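Local coordinates for DMATS type aromatic prenyltransferase (Streptomyces coelicolor, PDB 6ZRZ), which transfers a dimethylallyl group to the indole ring of tryptophan, probably at C5, as a prenyltransferase of the ABBA-barrel fold, at residues A[63-68]-A[79-84]; A[323-328]-A[342-347]; A[202-207]-A[257-262]. All coordinates share one frame; numbering follows the deposited sequence.

Interaction 1 (A[63-68]-A[79-84]); sequences PVEFSL and RVLVEP. With 6C7 (S-(3-methylbut-2-en-1-yl) trihydrogen thiodiphosphate), chain C; TRP (tryptophan), chain D.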
loop_
_atom_site.group_PDB
_atom_site.type_symbol
_atom_site.label_atom_id
_atom_site.label_comp_id
_atom_site.label_asym_id
_atom_site.label_seq_id
_atom_site.Cartn_x
_atom_site.Cartn_y
_atom_site.Cartn_z
ATOM N N PRO A 63 -7.397 -8.674 -4.766
ATOM C CA PRO A 63 -6.872 -7.496 -5.469
ATOM C C PRO A 63 -7.235 -6.151 -4.831
ATOM O O PRO A 63 -7.332 -5.146 -5.513
ATOM C CB PRO A 63 -7.526 -7.626 -6.852
ATOM C CG PRO A 63 -8.853 -8.256 -6.577
ATOM C CD PRO A 63 -8.584 -9.240 -5.446
ATOM N N VAL A 64 -7.434 -6.180 -3.526
ATOM C CA VAL A 64 -7.783 -5.025 -2.685
ATOM C C VAL A 64 -6.987 -5.134 -1.396
ATOM O O VAL A 64 -6.865 -6.265 -0.849
ATOM C CB VAL A 64 -9.296 -4.985 -2.411
ATOM C CG1 VAL A 64 -9.691 -3.868 -1.488
ATOM C CG2 VAL A 64 -10.121 -4.928 -3.695
ATOM N N GLU A 65 -6.468 -4.003 -0.957
ATOM C CA GLU A 65 -5.923 -3.824 0.407
ATOM C C GLU A 65 -6.356 -2.477 0.941
ATOM O O GLU A 65 -6.512 -1.532 0.146
ATOM C CB GLU A 65 -4.405 -3.949 0.380
ATOM C CG GLU A 65 -3.792 -3.961 1.749
ATOM C CD GLU A 65 -2.268 -3.984 1.710
ATOM O OE1 GLU A 65 -1.662 -2.914 1.457
ATOM O OE2 GLU A 65 -1.720 -5.049 1.947
ATOM N N PHE A 66 -6.560 -2.372 2.245
ATOM C CA PHE A 66 -6.960 -1.102 2.880
ATOM C C PHE A 66 -5.816 -0.565 3.704
ATOM O O PHE A 66 -4.883 -1.295 4.051
ATOM C CB PHE A 66 -8.191 -1.295 3.763
ATOM C CG PHE A 66 -9.405 -1.791 3.017
ATOM C CD1 PHE A 66 -10.153 -0.934 2.231
ATOM C CD2 PHE A 66 -9.797 -3.110 3.117
ATOM C CE1 PHE A 66 -11.250 -1.393 1.533
ATOM C CE2 PHE A 66 -10.908 -3.574 2.420
ATOM C CZ PHE A 66 -11.629 -2.713 1.631
ATOM N N SER A 67 -5.892 0.680 4.040
ATOM C CA SER A 67 -4.919 1.275 4.968
ATOM C C SER A 67 -5.562 2.427 5.727
ATOM O O SER A 67 -6.514 3.074 5.185
ATOM C CB SER A 67 -3.639 1.663 4.298
ATOM O OG SER A 67 -3.786 2.756 3.409
ATOM N N LEU A 68 -5.109 2.600 6.964
ATOM C CA LEU A 68 -5.451 3.768 7.801
ATOM C C LEU A 68 -4.178 4.452 8.162
ATOM O O LEU A 68 -3.278 3.782 8.738
ATOM C CB LEU A 68 -6.171 3.352 9.056
ATOM C CG LEU A 68 -7.579 2.831 8.889
ATOM C CD1 LEU A 68 -8.089 2.342 10.236
ATOM C CD2 LEU A 68 -8.485 3.906 8.333
ATOM N N ARG A 79 -7.497 4.670 3.036
ATOM C CA ARG A 79 -7.117 4.493 1.630
ATOM C C ARG A 79 -7.457 3.072 1.219
ATOM O O ARG A 79 -7.568 2.194 2.088
ATOM C CB ARG A 79 -5.649 4.868 1.441
ATOM C CG ARG A 79 -5.306 6.250 2.002
ATOM C CD ARG A 79 -4.876 6.277 3.470
ATOM N NE ARG A 79 -3.729 5.405 3.535
ATOM C CZ ARG A 79 -2.498 5.746 3.182
ATOM N NH1 ARG A 79 -2.213 6.998 2.864
ATOM N NH2 ARG A 79 -1.545 4.833 3.208
ATOM N N VAL A 80 -7.726 2.884 -0.058
ATOM C CA VAL A 80 -7.897 1.535 -0.639
ATOM C C VAL A 80 -6.965 1.404 -1.832
ATOM O O VAL A 80 -6.869 2.361 -2.653
ATOM C CB VAL A 80 -9.359 1.239 -1.018
ATOM C CG1 VAL A 80 -9.900 2.230 -2.040
ATOM C CG2 VAL A 80 -9.514 -0.202 -1.475
ATOM N N LEU A 81 -6.281 0.281 -1.896
ATOM C CA LEU A 81 -5.348 -0.101 -2.977
ATOM C C LEU A 81 -6.014 -1.175 -3.806
ATOM O O LEU A 81 -6.563 -2.123 -3.219
ATOM C CB LEU A 81 -4.072 -0.658 -2.358
ATOM C CG LEU A 81 -3.016 -1.126 -3.344
ATOM C CD1 LEU A 81 -2.464 0.055 -4.125
ATOM C CD2 LEU A 81 -1.902 -1.854 -2.624
ATOM N N VAL A 82 -6.046 -1.014 -5.120
ATOM C CA VAL A 82 -6.760 -1.960 -6.002
ATOM C C VAL A 82 -5.916 -2.202 -7.261
ATOM O O VAL A 82 -5.149 -1.321 -7.691
ATOM C CB VAL A 82 -8.156 -1.426 -6.345
ATOM C CG1 VAL A 82 -8.087 -0.151 -7.108
ATOM C CG2 VAL A 82 -8.960 -2.445 -7.095
ATOM N N GLU A 83 -6.081 -3.347 -7.843
ATOM C CA GLU A 83 -5.508 -3.692 -9.143
ATOM C C GLU A 83 -6.661 -3.769 -10.153
ATOM O O GLU A 83 -7.327 -4.797 -10.243
ATOM C CB GLU A 83 -4.747 -5.009 -9.053
ATOM C CG GLU A 83 -4.155 -5.429 -10.397
ATOM C CD GLU A 83 -3.363 -6.728 -10.346
ATOM O OE1 GLU A 83 -3.973 -7.740 -10.415
ATOM O OE2 GLU A 83 -2.138 -6.693 -10.256
ATOM N N PRO A 84 -6.941 -2.703 -10.909
ATOM C CA PRO A 84 -8.134 -2.671 -11.774
ATOM C C PRO A 84 -8.109 -3.718 -12.899
ATOM O O PRO A 84 -9.220 -4.246 -13.304
ATOM C CB PRO A 84 -8.166 -1.244 -12.329
ATOM C CG PRO A 84 -7.194 -0.445 -11.495
ATOM C CD PRO A 84 -6.202 -1.434 -10.924
HETATM O O4 6C7 C . 2.719 8.414 1.339
HETATM P P1 6C7 C . 1.368 7.533 1.090
HETATM O O6 6C7 C . 0.631 7.239 2.336
HETATM O O5 6C7 C . 0.471 8.405 0.040
HETATM O O2 6C7 C . 1.778 6.213 0.229
HETATM P P3 6C7 C . 1.635 4.706 0.814
HETATM O O8 6C7 C . 2.690 4.697 2.029
HETATM O O7 6C7 C . 0.283 4.330 1.286
HETATM S S9 6C7 C . 2.317 3.609 -0.453
HETATM C C10 6C7 C . 2.203 2.008 0.366
HETATM C C11 6C7 C . 1.481 1.105 -0.672
HETATM C C12 6C7 C . 2.258 0.208 -1.663
HETATM C C13 6C7 C . 1.488 -0.634 -2.657
HETATM C C14 6C7 C . 3.785 0.152 -1.712
HETATM N N TRP D . 1.620 -7.352 -0.893
HETATM C CA TRP D . 2.780 -6.810 -1.642
HETATM C C TRP D . 4.055 -6.875 -0.787
HETATM O O TRP D . 4.051 -7.225 0.416
HETATM C CB TRP D . 2.511 -5.384 -2.134
HETATM C CG TRP D . 2.096 -4.405 -1.075
HETATM C CD1 TRP D . 0.821 -4.137 -0.645
HETATM C CD2 TRP D . 2.962 -3.547 -0.309
HETATM N NE1 TRP D . 0.846 -3.180 0.337
HETATM C CE2 TRP D . 2.141 -2.788 0.555
HETATM C CE3 TRP D . 4.344 -3.331 -0.287
HETATM C CZ2 TRP D . 2.662 -1.846 1.443
HETATM C CZ3 TRP D . 4.858 -2.399 0.584
HETATM C CH2 TRP D . 4.030 -1.678 1.450
HETATM O OXT TRP D . 5.146 -6.568 -1.322
#
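Ser67 OG takes the NE-H of Arg79 at 2.7 Å, and the two residues also pair through their backbones, so the arginine is tied to strand 64-68 at both ends. The bond is bent, with OG tilted 15° from the guanidinium plane; a second, weak one comes from Arg79 NH2 to the same OG. The arginine chain folds back at chi2 (89°) and again at chi3, which brings NE back beside OG of the cross-strand serine and turns NH1 and NH2 to the bound thiodiphosphate. Arg79 NH1 gives a fairly straight bond (163° at the hydrogen) of 2.9 Å to thiodiphosphate O6, in the guanidinium plane, whereas NH2 reaches O7 and O6 only by weak bonds. Glu65 and Leu81, facing into the barrel, meet the two bound ligands, one each by their closest contacts. Carboxylate OE1 of Glu65 accepts the indole NE1-H of the bound tryptophan at 2.8 Å. Leu81 CD2 lies 3.6 Å from C13 of the prenyl group. The antiparallel ladder satisfies the main chain between them: Leu81 N donates to Glu65 O at 2.7 Å, almost along the C=O axis, and Glu65 N returns the bond to Leu81 O. Beyond the last paired strand residues, Glu83 N still reaches Pro63 O. The Glu83 carboxylate is held by Thr55 and by the indole N-H of Trp135. Val64, Phe66, Val80 and Val82 occupy the opposite face, where Val80 CG2 meets Val64 CG1 and Phe66 CE1, both at 3.7 Å. This apolar face of the hairpin lies under helices 6-20 and 25-39, while in the barrel wall strand 338-344 bonds along the outer edge of 64-70 and strand 135-139 along that of 77-82.

Interaction 2 (A[323-328]-A[342-347]); sequences LIAYLA and YLSSEA. With TRP (tryptophan), chain D; 6C7 (S-(3-methylbut-2-en-1-yl) trihydrogen thiodiphosphate), chain C.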
loop_
_atom_site.group_PDB
_atom_site.type_symbol
_atom_site.label_atom_id
_atom_site.label_comp_id
_atom_site.label_asym_id
_atom_site.label_seq_id
_atom_site.Cartn_x
_atom_site.Cartn_y
_atom_site.Cartn_z
ATOM N N LEU A 323 -3.678 -10.109 8.837
ATOM C CA LEU A 323 -4.673 -9.024 8.781
ATOM C C LEU A 323 -3.954 -7.668 8.806
ATOM O O LEU A 323 -4.219 -6.832 7.919
ATOM C CB LEU A 323 -5.650 -9.178 9.935
ATOM C CG LEU A 323 -6.902 -8.346 9.813
ATOM C CD1 LEU A 323 -7.642 -8.681 8.521
ATOM C CD2 LEU A 323 -7.801 -8.557 11.032
ATOM N N ILE A 324 -3.032 -7.460 9.736
ATOM C CA ILE A 324 -2.118 -6.303 9.674
ATOM C C ILE A 324 -0.907 -6.743 8.839
ATOM O O ILE A 324 -0.036 -7.442 9.368
ATOM C CB ILE A 324 -1.724 -5.754 11.053
ATOM C CG1 ILE A 324 -2.949 -5.389 11.893
ATOM C CG2 ILE A 324 -0.799 -4.580 10.882
ATOM C CD1 ILE A 324 -2.614 -4.930 13.312
ATOM N N ALA A 325 -0.844 -6.298 7.592
ATOM C CA ALA A 325 0.185 -6.741 6.635
ATOM C C ALA A 325 1.492 -5.981 6.868
ATOM O O ALA A 325 2.570 -6.624 6.917
ATOM C CB ALA A 325 -0.305 -6.572 5.245
ATOM N N TYR A 326 1.420 -4.663 6.938
ATOM C CA TYR A 326 2.580 -3.776 7.147
ATOM C C TYR A 326 2.234 -2.716 8.179
ATOM O O TYR A 326 1.083 -2.309 8.320
ATOM C CB TYR A 326 2.984 -2.988 5.896
ATOM C CG TYR A 326 3.711 -3.740 4.832
ATOM C CD1 TYR A 326 5.090 -3.756 4.784
ATOM C CD2 TYR A 326 3.024 -4.464 3.889
ATOM C CE1 TYR A 326 5.779 -4.424 3.776
ATOM C CE2 TYR A 326 3.684 -5.181 2.902
ATOM C CZ TYR A 326 5.076 -5.164 2.840
ATOM O OH TYR A 326 5.746 -5.878 1.865
ATOM N N LEU A 327 3.255 -2.241 8.849
ATOM C CA LEU A 327 3.217 -0.962 9.547
ATOM C C LEU A 327 4.230 -0.047 8.902
ATOM O O LEU A 327 5.282 -0.529 8.465
ATOM C CB LEU A 327 3.541 -1.158 11.025
ATOM C CG LEU A 327 2.563 -1.999 11.818
ATOM C CD1 LEU A 327 3.112 -2.225 13.216
ATOM C CD2 LEU A 327 1.174 -1.362 11.850
ATOM N N ALA A 328 3.954 1.235 8.879
ATOM C CA ALA A 328 4.866 2.223 8.274
ATOM C C ALA A 328 4.983 3.440 9.180
ATOM O O ALA A 328 3.943 3.865 9.789
ATOM C CB ALA A 328 4.367 2.600 6.913
ATOM N N TYR A 342 -1.456 -1.116 7.200
ATOM C CA TYR A 342 -1.950 -1.755 5.972
ATOM C C TYR A 342 -2.728 -2.977 6.393
ATOM O O TYR A 342 -2.174 -3.832 7.103
ATOM C CB TYR A 342 -0.772 -2.027 5.045
ATOM C CG TYR A 342 -0.139 -0.748 4.620
ATOM C CD1 TYR A 342 -0.513 -0.108 3.444
ATOM C CD2 TYR A 342 0.750 -0.087 5.481
ATOM C CE1 TYR A 342 0.003 1.148 3.115
ATOM C CE2 TYR A 342 1.312 1.125 5.127
ATOM C CZ TYR A 342 0.913 1.757 3.963
ATOM O OH TYR A 342 1.455 2.977 3.656
ATOM N N LEU A 343 -3.966 -3.062 5.953
ATOM C CA LEU A 343 -4.982 -4.003 6.486
ATOM C C LEU A 343 -5.493 -4.866 5.351
ATOM O O LEU A 343 -6.043 -4.288 4.331
ATOM C CB LEU A 343 -6.123 -3.229 7.122
ATOM C CG LEU A 343 -5.736 -2.238 8.228
ATOM C CD1 LEU A 343 -6.951 -1.479 8.725
ATOM C CD2 LEU A 343 -5.031 -2.935 9.368
ATOM N N SER A 344 -5.387 -6.157 5.519
ATOM C CA SER A 344 -5.690 -7.144 4.481
ATOM C C SER A 344 -7.196 -7.366 4.382
ATOM O O SER A 344 -7.898 -7.374 5.428
ATOM C CB SER A 344 -4.975 -8.422 4.758
ATOM O OG SER A 344 -3.593 -8.206 4.809
ATOM N N SER A 345 -7.678 -7.561 3.177
ATOM C CA SER A 345 -9.083 -7.957 2.917
ATOM C C SER A 345 -9.332 -9.413 3.310
ATOM O O SER A 345 -10.375 -9.684 3.929
ATOM C CB SER A 345 -9.456 -7.688 1.492
ATOM O OG SER A 345 -10.718 -8.273 1.233
ATOM N N GLU A 346 -8.407 -10.330 2.986
ATOM C CA GLU A 346 -8.509 -11.774 3.320
ATOM C C GLU A 346 -9.780 -12.387 2.688
ATOM O O GLU A 346 -10.382 -13.245 3.299
ATOM C CB GLU A 346 -8.493 -11.961 4.845
ATOM C CG GLU A 346 -7.138 -11.674 5.460
ATOM C CD GLU A 346 -6.971 -12.138 6.912
ATOM O OE1 GLU A 346 -7.963 -12.156 7.647
ATOM O OE2 GLU A 346 -5.847 -12.463 7.286
ATOM N N ALA A 347 -10.183 -11.941 1.517
ATOM C CA ALA A 347 -11.345 -12.497 0.784
ATOM C C ALA A 347 -11.117 -13.981 0.482
ATOM O O ALA A 347 -12.113 -14.709 0.234
ATOM C CB ALA A 347 -11.574 -11.711 -0.492
HETATM N N TRP D . 1.620 -7.352 -0.893
HETATM C CA TRP D . 2.780 -6.810 -1.642
HETATM C C TRP D . 4.055 -6.875 -0.787
HETATM O O TRP D . 4.051 -7.225 0.416
HETATM C CB TRP D . 2.511 -5.384 -2.134
HETATM C CG TRP D . 2.096 -4.405 -1.075
HETATM C CD1 TRP D . 0.821 -4.137 -0.645
HETATM C CD2 TRP D . 2.962 -3.547 -0.309
HETATM N NE1 TRP D . 0.846 -3.180 0.337
HETATM C CE2 TRP D . 2.141 -2.788 0.555
HETATM C CE3 TRP D . 4.344 -3.331 -0.287
HETATM C CZ2 TRP D . 2.662 -1.846 1.443
HETATM C CZ3 TRP D . 4.858 -2.399 0.584
HETATM C CH2 TRP D . 4.030 -1.678 1.450
HETATM O OXT TRP D . 5.146 -6.568 -1.322
HETATM O O4 6C7 C . 2.719 8.414 1.339
HETATM P P1 6C7 C . 1.368 7.533 1.090
HETATM O O6 6C7 C . 0.631 7.239 2.336
HETATM O O5 6C7 C . 0.471 8.405 0.040
HETATM O O2 6C7 C . 1.778 6.213 0.229
HETATM P P3 6C7 C . 1.635 4.706 0.814
HETATM O O8 6C7 C . 2.690 4.697 2.029
HETATM O O7 6C7 C . 0.283 4.330 1.286
HETATM S S9 6C7 C . 2.317 3.609 -0.453
HETATM C C10 6C7 C . 2.203 2.008 0.366
HETATM C C11 6C7 C . 1.481 1.105 -0.672
HETATM C C12 6C7 C . 2.258 0.208 -1.663
HETATM C C13 6C7 C . 1.488 -0.634 -2.657
HETATM C C14 6C7 C . 3.785 0.152 -1.712
#
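Tyr326 and Tyr342 touch on the ligand side of the hairpin, Tyr326 CB against Tyr342 CD2 at 3.7 Å. In both, CG is anti to the carbonyl carbon (chi1 -76° and -64°), yet the rings diverge: the hydroxyl of Tyr326 goes to the tryptophan and that of Tyr342 to the thiodiphosphate. Tyr326 leads away from segment 342-347 and lays a face on the indole, atom CH2 of the bound tryptophan 3.7 Å above the plane of the Tyr326 ring, over its centre. Tyr326 OH donates to the tryptophan carboxylate atom O at 2.6 Å, gripping the amino acid at both ring and backbone. Tyr342 OH lies 2.7 Å from thiodiphosphate O8; indole CZ2 lies above one face of the Tyr342 ring, toward the rim. At the edge of the same ring Ala328 CB touches Tyr342 CE2 at 3.8 Å. On the reverse face Ile324 CG1 and Leu343 CD2 lie side by side at 4.1 Å. Leu323, with CG anti to its own N (chi1 -166°), sends CD1 across the Glu346 side chain at about a right angle. Backbone bonds from Ser344 N to Leu323 O, Ala325 N to Tyr342 O and Tyr342 N to Tyr326 O join the two segments. Helix 303-312 packs on Leu323 and Leu343; in the barrel, strand 270-275 flanks 324-332, and strand 64-70 flanks 338-344.

Interaction 3 (A[202-207]-A[257-262]); sequences RAKVYL and CHSFTD. With 6C7 (S-(3-methylbut-2-en-1-yl) trihydrogen thiodiphosphate), chain C.
Cys257 lies over one face of the Tyr206 ring, its SG 4.0 Å from the centroid and 19° off the ring normal, a sulfur-aromatic contact reinforced by CB at the CE1 side. Tyr206 and Cys257 face each other as a non-hydrogen-bonded antiparallel pair, and with SG anti to the backbone N (chi1 176°) the sulfur lies over the phenol ring. Tyr206 CE1 in turn approaches prenyl methyl C14 at 3.5 Å. Arg202 runs out extended, alongside Thr261, whose CG2 packs on Arg202 CD at 3.7 Å. Arg202 NH2 donates to thiodiphosphate O4 at 2.8 Å, in the guanidinium plane, and Lys204 CD covers one face of the group near its rim. Away from the ligand, Val205 CG2 crosses to Phe260 CE2, and Leu207 CD2 meets the His258 ring at NE2, the two side chains nearly perpendicular; His258 NE2 itself bonds to Ser256. Backbone bonds pair Ala203 with Phe260 and Val205 with His258. Asp194 forms a salt bridge with Arg202 NH1 and so steadies the cation from the neighbouring strand. Replacing Arg202 with an alanine would probably leave O4 without its in-plane donor and Asp194 without its mate. Arg202, with Lys204 and Lys149 also lining the pocket, is consistent with a basic seat for the thiodiphosphate, as expected of an ABBA prenyltransferase, with the aromatic Tyr206 beside the prenyl chain.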
loop_
_atom_site.group_PDB
_atom_site.type_symbol
_atom_site.label_atom_id
_atom_site.label_comp_id
_atom_site.label_asym_id
_atom_site.label_seq_id
_atom_site.Cartn_x
_atom_site.Cartn_y
_atom_site.Cartn_z
ATOM N N ARG A 202 3.867 14.608 -7.306
ATOM C CA ARG A 202 4.646 13.952 -6.222
ATOM C C ARG A 202 5.051 12.558 -6.730
ATOM O O ARG A 202 4.159 11.730 -6.981
ATOM C CB ARG A 202 3.855 13.929 -4.911
ATOM C CG ARG A 202 4.483 13.100 -3.785
ATOM C CD ARG A 202 3.853 13.444 -2.423
ATOM N NE ARG A 202 4.157 12.519 -1.317
ATOM C CZ ARG A 202 3.401 11.471 -0.927
ATOM N NH1 ARG A 202 2.276 11.162 -1.551
ATOM N NH2 ARG A 202 3.793 10.723 0.098
ATOM N N ALA A 203 6.348 12.359 -6.937
ATOM C CA ALA A 203 6.966 11.098 -7.405
ATOM C C ALA A 203 7.516 10.337 -6.203
ATOM O O ALA A 203 8.255 10.935 -5.405
ATOM C CB ALA A 203 8.052 11.397 -8.396
ATOM N N LYS A 204 7.190 9.048 -6.108
ATOM C CA LYS A 204 7.584 8.180 -4.985
ATOM C C LYS A 204 8.371 7.008 -5.550
ATOM O O LYS A 204 7.859 6.326 -6.457
ATOM C CB LYS A 204 6.341 7.752 -4.221
ATOM C CG LYS A 204 5.661 8.898 -3.481
ATOM C CD LYS A 204 4.267 8.588 -3.028
ATOM C CE LYS A 204 4.193 7.748 -1.769
ATOM N NZ LYS A 204 5.182 8.162 -0.730
ATOM N N VAL A 205 9.602 6.865 -5.095
ATOM C CA VAL A 205 10.491 5.726 -5.444
ATOM C C VAL A 205 10.533 4.807 -4.236
ATOM O O VAL A 205 10.868 5.296 -3.135
ATOM C CB VAL A 205 11.890 6.215 -5.820
ATOM C CG1 VAL A 205 12.787 5.059 -6.244
ATOM C CG2 VAL A 205 11.814 7.268 -6.900
ATOM N N TYR A 206 10.202 3.528 -4.440
ATOM C CA TYR A 206 10.264 2.488 -3.401
ATOM C C TYR A 206 11.510 1.643 -3.610
ATOM O O TYR A 206 11.833 1.292 -4.807
ATOM C CB TYR A 206 9.011 1.620 -3.423
ATOM C CG TYR A 206 7.751 2.338 -3.060
ATOM C CD1 TYR A 206 7.175 2.166 -1.825
ATOM C CD2 TYR A 206 7.126 3.205 -3.950
ATOM C CE1 TYR A 206 5.995 2.812 -1.477
ATOM C CE2 TYR A 206 5.947 3.869 -3.610
ATOM C CZ TYR A 206 5.384 3.680 -2.367
ATOM O OH TYR A 206 4.216 4.307 -1.987
ATOM N N LEU A 207 12.214 1.363 -2.523
ATOM C CA LEU A 207 13.401 0.476 -2.491
ATOM C C LEU A 207 13.066 -0.745 -1.657
ATOM O O LEU A 207 12.427 -0.603 -0.612
ATOM C CB LEU A 207 14.573 1.181 -1.811
ATOM C CG LEU A 207 15.437 2.130 -2.627
ATOM C CD1 LEU A 207 14.702 2.807 -3.737
ATOM C CD2 LEU A 207 16.051 3.174 -1.698
ATOM N N CYS A 257 10.202 4.309 1.032
ATOM C CA CYS A 257 9.687 5.202 0.002
ATOM C C CYS A 257 10.400 6.549 0.147
ATOM O O CYS A 257 10.588 6.997 1.299
ATOM C CB CYS A 257 8.181 5.366 0.134
ATOM S SG CYS A 257 7.527 6.551 -1.061
ATOM N N HIS A 258 10.772 7.143 -0.977
ATOM C CA HIS A 258 11.458 8.452 -1.073
ATOM C C HIS A 258 10.620 9.333 -1.993
ATOM O O HIS A 258 10.441 8.956 -3.140
ATOM C CB HIS A 258 12.910 8.250 -1.508
ATOM C CG HIS A 258 13.590 7.181 -0.714
ATOM N ND1 HIS A 258 14.438 7.478 0.335
ATOM C CD2 HIS A 258 13.490 5.818 -0.769
ATOM C CE1 HIS A 258 14.859 6.369 0.888
ATOM N NE2 HIS A 258 14.270 5.308 0.223
ATOM N N SER A 259 10.093 10.422 -1.450
ATOM C CA SER A 259 9.119 11.358 -2.079
ATOM C C SER A 259 9.848 12.564 -2.658
ATOM O O SER A 259 10.545 13.232 -1.901
ATOM C CB SER A 259 8.112 11.820 -1.058
ATOM O OG SER A 259 7.205 10.793 -0.756
ATOM N N PHE A 260 9.652 12.841 -3.941
ATOM C CA PHE A 260 10.149 14.053 -4.637
ATOM C C PHE A 260 8.938 14.934 -4.985
ATOM O O PHE A 260 8.107 14.515 -5.842
ATOM C CB PHE A 260 10.991 13.627 -5.839
ATOM C CG PHE A 260 12.172 12.760 -5.486
ATOM C CD1 PHE A 260 13.421 13.318 -5.286
ATOM C CD2 PHE A 260 12.039 11.386 -5.340
ATOM C CE1 PHE A 260 14.515 12.532 -4.954
ATOM C CE2 PHE A 260 13.134 10.599 -5.014
ATOM C CZ PHE A 260 14.373 11.172 -4.820
ATOM N N THR A 261 8.816 16.080 -4.303
ATOM C CA THR A 261 7.637 16.990 -4.301
ATOM C C THR A 261 8.022 18.379 -4.835
ATOM O O THR A 261 7.197 18.976 -5.521
ATOM C CB THR A 261 7.037 17.116 -2.891
ATOM O OG1 THR A 261 8.003 17.750 -2.058
ATOM C CG2 THR A 261 6.663 15.788 -2.277
ATOM N N ASP A 262 9.212 18.889 -4.520
ATOM C CA ASP A 262 9.660 20.235 -4.996
ATOM C C ASP A 262 10.043 20.122 -6.474
ATOM O O ASP A 262 10.828 19.253 -6.843
ATOM C CB ASP A 262 10.813 20.789 -4.152
ATOM C CG ASP A 262 10.403 21.320 -2.784
ATOM O OD1 ASP A 262 10.141 22.555 -2.682
ATOM O OD2 ASP A 262 10.376 20.506 -1.817
HETATM O O4 6C7 C . 2.719 8.414 1.339
HETATM P P1 6C7 C . 1.368 7.533 1.090
HETATM O O6 6C7 C . 0.631 7.239 2.336
HETATM O O5 6C7 C . 0.471 8.405 0.040
HETATM O O2 6C7 C . 1.778 6.213 0.229
HETATM P P3 6C7 C . 1.635 4.706 0.814
HETATM O O8 6C7 C . 2.690 4.697 2.029
HETATM O O7 6C7 C . 0.283 4.330 1.286
HETATM S S9 6C7 C . 2.317 3.609 -0.453
HETATM C C10 6C7 C . 2.203 2.008 0.366
HETATM C C11 6C7 C . 1.481 1.105 -0.672
HETATM C C12 6C7 C . 2.258 0.208 -1.663
HETATM C C13 6C7 C . 1.488 -0.634 -2.657
HETATM C C14 6C7 C . 3.785 0.152 -1.712
#

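Overall arrangement
From the N terminus, interaction 1 comes first and closes the short hairpin of strands 64-70 and 77-82. The chain then builds the middle of the barrel before interaction 3 joins strands 202-209 and 254-260, closing a longer loop that includes helices 214-218 and 229-240. Interaction 2 follows as the last hairpin, strands 324-332 and 338-344. The three are in series; none nests or crosses. In space the first and last hairpins are neighbours: they touch, Phe66 O to Leu343 N at 2.8 Å, where the ten-stranded barrel closes, whereas the centre of interaction 3 lies about 19 and 22 Å from theirs. All three reach the thiodiphosphate; interactions 1 and 2 also hold the tryptophan.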